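Local atomic coordinates of propionate kinase (Francisella tularensis subsp. tularensis, PDB entry 3KHY), a protein that probably catalyses the reversible, magnesium-dependent transfer of a phosphoryl group from ATP to a short-chain carboxylate such as acetate, giving the acyl phosphate. Residues V86-Q91 against R169-H174; V140-F145 against H174-K179. One frame throughout, in Å; residues are numbered along the deposited sequence.

In the fold
Strand 79-86 of the eight-stranded sheet runs out into the loop 86-91, and helix 118-131 then leads back to strand 137-141, the next strand across. Val86 N bonds to Val140 O at 2.9 Å, so the first segments of both contacts sit side by side at the C-terminal ends of two neighbouring parallel strands. Beyond 145 the chain passes two short helices and enters 169-174, where contact 1 closes a loop of 77 residues. His174 then opens helix 175-188, whose first turn closes contact 2 over 28 residues. The segments alternate, so the two loops cross, and they share His174. Together they tie the eight-stranded sheet to the helix leading into the five-stranded one.

Contact 1 (V86-Q91 against R169-H174); sequences VVHGGQ and RKYGAH
The phenol ring of Tyr171 is packed on both faces. His88 comes edge-on to one face, with its CE1 3.4 Å from Tyr171 CG, and the two ring planes stand at 73° in a T-shaped pair whose centroids are 4.6 Å apart. Over the opposite face lies the CG methylene of Arg169, from the same segment as the tyrosine. At the edge, near the ring plane, sits Gln91 CG, and the backbone of Gly90 approaches obliquely, its C atom 3.5 Å from Tyr171 CE1.

The second flat pair is a stack of amide on guanidinium. Gln91 NE2 lies over the centre of the Arg169 group, 3.4 Å from CZ, with the planes only 16° apart. The arginine chain bends at chi3 (-70°), which turns its head beneath the amide. One water ties the rims of the stack together, donating to Gln91 OE1 and accepting from Arg169 NH1 at 2.7 Å.

Both segments are loops: 86-91 continues from strand 79-86 of the large sheet, while 169-174 leads to the helix that starts after His174, a residue predicted to stabilise the transition state of this acetokinase-family enzyme.

The His88 ring is gripped at both nitrogens, which fixes its rotation. ND1 accepts from Gly90 N, nearly in the ring plane, at 3.1 Å, and NE2 bonds to Leu222 O, which implies a proton on NE2. Tyr171 OH, for its part, is bonded to Asn167 O just ahead of the segment.

Contact 2 (V140-F145 against H174-K179); sequences VFDTAF and HGTSHK
Phe145 lays one face of its ring against the start of the helix that begins at Gly175. Its CG is anti to the backbone N (chi1 -172°), which carries the ring alongside the helix, where Lys179 CB makes a CH-pi contact 3.9 Å from the ring centroid and 19° off the normal. The lysine chain runs on extended as far as CE, CG and CD each near Phe145 CD1, then bends at chi4 to bring NZ to a salt bridge with Glu379. His178 CB touches Phe145 CD2 at 3.8 Å before its imidazole turns off to Ser206.

Helix 175-188 follows His174 as its N-cap. Asp142, the predicted proton donor or acceptor, sits in the turn after strand 137-141, which adjoins His174 where the two halves of this actin-like ATPase-clan fold meet; the His174 imidazole turns to Ser206. Gly175 lies close against the turn, its O 3.4 Å from Phe145 CB. Gly175 N approaches Asp142 O at 2.8 Å, a bent bond of less certain geometry.

Thr176 turns OG1 anti to its carbonyl carbon (chi1 -63°), setting it 3.6 Å from Val140 CG1. A water accepts from this hydroxyl and donates to Val140 O and Asp142 OD1. Another donates weakly to OD1 and accepts from Thr176 N; a third donates weakly to OD2 and accepts from His174 N. OD1 also salt-bridges Arg85, predicted to bind substrate.

Contact 1 (V86-Q91 against R169-H174)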
loop_
_atom_site.group_PDB
_atom_site.type_symbol
_atom_site.label_atom_id
_atom_site.label_comp_id
_atom_site.label_asym_id
_atom_site.label_seq_id
_atom_site.Cartn_x
_atom_site.Cartn_y
_atom_site.Cartn_z
ATOM N N VAL A 86 5.174 -5.848 -24.768
ATOM C CA VAL A 86 4.029 -6.550 -24.225
ATOM C C VAL A 86 3.893 -6.138 -22.766
ATOM O O VAL A 86 4.826 -6.299 -21.986
ATOM C CB VAL A 86 4.193 -8.076 -24.344
ATOM C CG1 VAL A 86 3.062 -8.793 -23.620
ATOM C CG2 VAL A 86 4.230 -8.482 -25.819
ATOM N N VAL A 87 2.736 -5.600 -22.396
ATOM C CA VAL A 87 2.573 -5.029 -21.062
ATOM C C VAL A 87 2.588 -6.063 -19.937
ATOM O O VAL A 87 3.104 -5.787 -18.855
ATOM C CB VAL A 87 1.315 -4.116 -20.975
ATOM C CG1 VAL A 87 1.416 -2.978 -21.999
ATOM C CG2 VAL A 87 0.047 -4.916 -21.212
ATOM N N HIS A 88 2.056 -7.262 -20.169
ATOM C CA HIS A 88 1.983 -8.233 -19.076
ATOM C C HIS A 88 2.318 -9.667 -19.481
ATOM O O HIS A 88 1.627 -10.255 -20.309
ATOM C CB HIS A 88 0.608 -8.182 -18.406
ATOM C CG HIS A 88 0.637 -8.473 -16.940
ATOM N ND1 HIS A 88 1.154 -9.638 -16.425
ATOM C CD2 HIS A 88 0.207 -7.749 -15.878
ATOM C CE1 HIS A 88 1.037 -9.629 -15.108
ATOM N NE2 HIS A 88 0.464 -8.492 -14.751
ATOM N N GLY A 89 3.375 -10.221 -18.883
ATOM C CA GLY A 89 3.800 -11.595 -19.145
ATOM C C GLY A 89 3.622 -12.562 -17.981
ATOM O O GLY A 89 4.163 -13.680 -17.994
ATOM N N GLY A 90 2.866 -12.141 -16.969
ATOM C CA GLY A 90 2.569 -12.991 -15.824
ATOM C C GLY A 90 3.821 -13.612 -15.234
ATOM O O GLY A 90 4.886 -12.991 -15.215
ATOM N N GLN A 91 3.700 -14.847 -14.763
ATOM C CA GLN A 91 4.856 -15.564 -14.237
ATOM C C GLN A 91 5.549 -16.399 -15.306
ATOM O O GLN A 91 6.553 -17.048 -15.033
ATOM C CB GLN A 91 4.461 -16.440 -13.048
ATOM C CG GLN A 91 4.133 -15.643 -11.798
ATOM C CD GLN A 91 4.037 -16.520 -10.568
ATOM O OE1 GLN A 91 2.968 -17.049 -10.252
ATOM N NE2 GLN A 91 5.156 -16.684 -9.868
ATOM N N ARG A 169 -0.941 -11.662 -7.550
ATOM C CA ARG A 169 0.274 -11.283 -6.809
ATOM C C ARG A 169 0.764 -9.968 -7.407
ATOM O O ARG A 169 0.230 -9.497 -8.410
ATOM C CB ARG A 169 1.376 -12.340 -6.976
ATOM C CG ARG A 169 1.815 -12.475 -8.440
ATOM C CD ARG A 169 2.609 -13.736 -8.763
ATOM N NE ARG A 169 3.954 -13.766 -8.190
ATOM C CZ ARG A 169 4.364 -14.660 -7.289
ATOM N NH1 ARG A 169 3.515 -15.588 -6.858
ATOM N NH2 ARG A 169 5.618 -14.631 -6.814
ATOM N N LYS A 170 1.778 -9.375 -6.788
ATOM C CA LYS A 170 2.412 -8.205 -7.355
ATOM C C LYS A 170 3.288 -8.608 -8.544
ATOM O O LYS A 170 4.130 -9.502 -8.416
ATOM C CB LYS A 170 3.276 -7.524 -6.293
ATOM C CG LYS A 170 4.107 -6.352 -6.847
ATOM C CD LYS A 170 4.905 -5.698 -5.731
ATOM C CE LYS A 170 4.010 -4.713 -4.991
ATOM N NZ LYS A 170 4.757 -3.852 -4.073
ATOM N N TYR A 171 3.075 -7.964 -9.693
ATOM C CA TYR A 171 3.962 -8.109 -10.856
ATOM C C TYR A 171 4.774 -6.847 -11.131
ATOM O O TYR A 171 5.876 -6.920 -11.668
ATOM C CB TYR A 171 3.162 -8.449 -12.124
ATOM C CG TYR A 171 2.494 -9.791 -12.043
ATOM C CD1 TYR A 171 3.198 -10.952 -12.322
ATOM C CD2 TYR A 171 1.167 -9.906 -11.662
ATOM C CE1 TYR A 171 2.594 -12.204 -12.224
ATOM C CE2 TYR A 171 0.556 -11.147 -11.570
ATOM C CZ TYR A 171 1.274 -12.291 -11.852
ATOM O OH TYR A 171 0.664 -13.531 -11.753
ATOM N N GLY A 172 4.221 -5.689 -10.794
ATOM C CA GLY A 172 4.868 -4.429 -11.124
ATOM C C GLY A 172 4.787 -4.138 -12.613
ATOM O O GLY A 172 4.179 -4.910 -13.365
ATOM N N ALA A 173 5.365 -3.012 -13.037
ATOM C CA ALA A 173 5.482 -2.688 -14.460
ATOM C C ALA A 173 6.583 -1.646 -14.660
ATOM O O ALA A 173 7.422 -1.470 -13.772
ATOM C CB ALA A 173 4.124 -2.222 -15.043
ATOM N N HIS A 174 6.576 -0.941 -15.794
ATOM C CA HIS A 174 7.715 -0.105 -16.183
ATOM C C HIS A 174 9.020 -0.904 -16.161
ATOM O O HIS A 174 10.103 -0.328 -16.057
ATOM C CB HIS A 174 7.870 1.101 -15.244
ATOM C CG HIS A 174 6.875 2.194 -15.483
ATOM N ND1 HIS A 174 6.492 3.075 -14.494
ATOM C CD2 HIS A 174 6.197 2.561 -16.598
ATOM C CE1 HIS A 174 5.615 3.933 -14.986
ATOM N NE2 HIS A 174 5.418 3.644 -16.261
HETATM O O HOH W 1 1.387 -16.959 -7.908
#

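Contact 2 (V140-F145 against H174-K179)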
loop_
_atom_site.group_PDB
_atom_site.type_symbol
_atom_site.label_atom_id
_atom_site.label_comp_id
_atom_site.label_asym_id
_atom_site.label_seq_id
_atom_site.Cartn_x
_atom_site.Cartn_y
_atom_site.Cartn_z
ATOM N N VAL A 140 9.036 -8.232 -25.551
ATOM C CA VAL A 140 9.714 -7.676 -24.385
ATOM C C VAL A 140 8.644 -7.205 -23.397
ATOM O O VAL A 140 7.855 -6.308 -23.716
ATOM C CB VAL A 140 10.601 -6.486 -24.786
ATOM C CG1 VAL A 140 11.330 -5.920 -23.569
ATOM C CG2 VAL A 140 11.601 -6.897 -25.884
ATOM N N PHE A 141 8.631 -7.798 -22.208
ATOM C CA PHE A 141 7.523 -7.642 -21.261
ATOM C C PHE A 141 7.804 -6.601 -20.176
ATOM O O PHE A 141 8.872 -6.620 -19.565
ATOM C CB PHE A 141 7.221 -8.992 -20.598
ATOM C CG PHE A 141 7.050 -10.117 -21.576
ATOM C CD1 PHE A 141 5.798 -10.421 -22.087
ATOM C CD2 PHE A 141 8.146 -10.851 -22.006
ATOM C CE1 PHE A 141 5.637 -11.455 -23.012
ATOM C CE2 PHE A 141 7.998 -11.882 -22.925
ATOM C CZ PHE A 141 6.739 -12.184 -23.428
ATOM N N ASP A 142 6.835 -5.715 -19.927
ATOM C CA ASP A 142 6.966 -4.681 -18.893
ATOM C C ASP A 142 7.069 -5.300 -17.505
ATOM O O ASP A 142 7.446 -4.627 -16.546
ATOM C CB ASP A 142 5.755 -3.741 -18.895
ATOM C CG ASP A 142 5.651 -2.902 -20.163
ATOM O OD1 ASP A 142 6.644 -2.795 -20.914
ATOM O OD2 ASP A 142 4.560 -2.346 -20.404
ATOM N N THR A 143 6.706 -6.573 -17.395
ATOM C CA THR A 143 6.691 -7.259 -16.103
ATOM C C THR A 143 7.929 -8.131 -15.867
ATOM O O THR A 143 8.209 -8.513 -14.733
ATOM C CB THR A 143 5.442 -8.146 -15.962
ATOM O OG1 THR A 143 5.302 -8.944 -17.145
ATOM C CG2 THR A 143 4.176 -7.294 -15.772
ATOM N N ALA A 144 8.678 -8.434 -16.922
ATOM C CA ALA A 144 9.756 -9.435 -16.820
ATOM C C ALA A 144 10.842 -9.073 -15.799
ATOM O O ALA A 144 11.269 -9.925 -15.009
ATOM C CB ALA A 144 10.384 -9.677 -18.182
ATOM N N PHE A 145 11.291 -7.819 -15.826
ATOM C CA PHE A 145 12.364 -7.360 -14.934
ATOM C C PHE A 145 12.061 -7.646 -13.459
ATOM O O PHE A 145 12.963 -7.940 -12.677
ATOM C CB PHE A 145 12.642 -5.857 -15.141
ATOM C CG PHE A 145 13.859 -5.348 -14.385
ATOM C CD1 PHE A 145 15.105 -5.926 -14.588
ATOM C CD2 PHE A 145 13.758 -4.269 -13.511
ATOM C CE1 PHE A 145 16.229 -5.459 -13.911
ATOM C CE2 PHE A 145 14.879 -3.792 -12.824
ATOM C CZ PHE A 145 16.121 -4.407 -13.028
ATOM N N HIS A 174 6.576 -0.941 -15.794
ATOM C CA HIS A 174 7.715 -0.105 -16.183
ATOM C C HIS A 174 9.020 -0.904 -16.161
ATOM O O HIS A 174 10.103 -0.328 -16.057
ATOM C CB HIS A 174 7.870 1.101 -15.244
ATOM C CG HIS A 174 6.875 2.194 -15.483
ATOM N ND1 HIS A 174 6.492 3.075 -14.494
ATOM C CD2 HIS A 174 6.197 2.561 -16.598
ATOM C CE1 HIS A 174 5.615 3.933 -14.986
ATOM N NE2 HIS A 174 5.418 3.644 -16.261
ATOM N N GLY A 175 8.919 -2.224 -16.246
ATOM C CA GLY A 175 10.089 -3.081 -16.103
ATOM C C GLY A 175 11.205 -2.774 -17.088
ATOM O O GLY A 175 12.379 -2.818 -16.736
ATOM N N THR A 176 10.841 -2.451 -18.323
ATOM C CA THR A 176 11.839 -2.175 -19.351
ATOM C C THR A 176 12.582 -0.865 -19.058
ATOM O O THR A 176 13.768 -0.749 -19.333
ATOM C CB THR A 176 11.189 -2.176 -20.750
ATOM O OG1 THR A 176 10.659 -3.489 -21.007
ATOM C CG2 THR A 176 12.203 -1.827 -21.823
ATOM N N SER A 177 11.895 0.109 -18.462
ATOM C CA SER A 177 12.550 1.362 -18.096
ATOM C C SER A 177 13.444 1.167 -16.860
ATOM O O SER A 177 14.578 1.636 -16.830
ATOM C CB SER A 177 11.512 2.460 -17.871
ATOM O OG SER A 177 12.113 3.637 -17.344
ATOM N N HIS A 178 12.939 0.472 -15.840
ATOM C CA HIS A 178 13.753 0.183 -14.662
ATOM C C HIS A 178 15.013 -0.612 -14.997
ATOM O O HIS A 178 16.082 -0.354 -14.457
ATOM C CB HIS A 178 12.926 -0.525 -13.581
ATOM C CG HIS A 178 11.906 0.370 -12.951
ATOM N ND1 HIS A 178 12.255 1.485 -12.225
ATOM C CD2 HIS A 178 10.553 0.334 -12.961
ATOM C CE1 HIS A 178 11.160 2.102 -11.811
ATOM N NE2 HIS A 178 10.113 1.424 -12.245
ATOM N N LYS A 179 14.891 -1.554 -15.919
ATOM C CA LYS A 179 16.054 -2.317 -16.363
ATOM C C LYS A 179 17.070 -1.458 -17.120
ATOM O O LYS A 179 18.259 -1.454 -16.807
ATOM C CB LYS A 179 15.604 -3.483 -17.244
ATOM C CG LYS A 179 16.727 -4.461 -17.596
ATOM C CD LYS A 179 16.170 -5.717 -18.250
ATOM C CE LYS A 179 17.237 -6.803 -18.373
ATOM N NZ LYS A 179 17.867 -6.731 -19.709
HETATM O O HOH W 2 8.501 -3.790 -22.453
HETATM O O HOH W 3 8.382 -1.201 -19.352
HETATM O O HOH W 4 4.808 -0.438 -17.935
#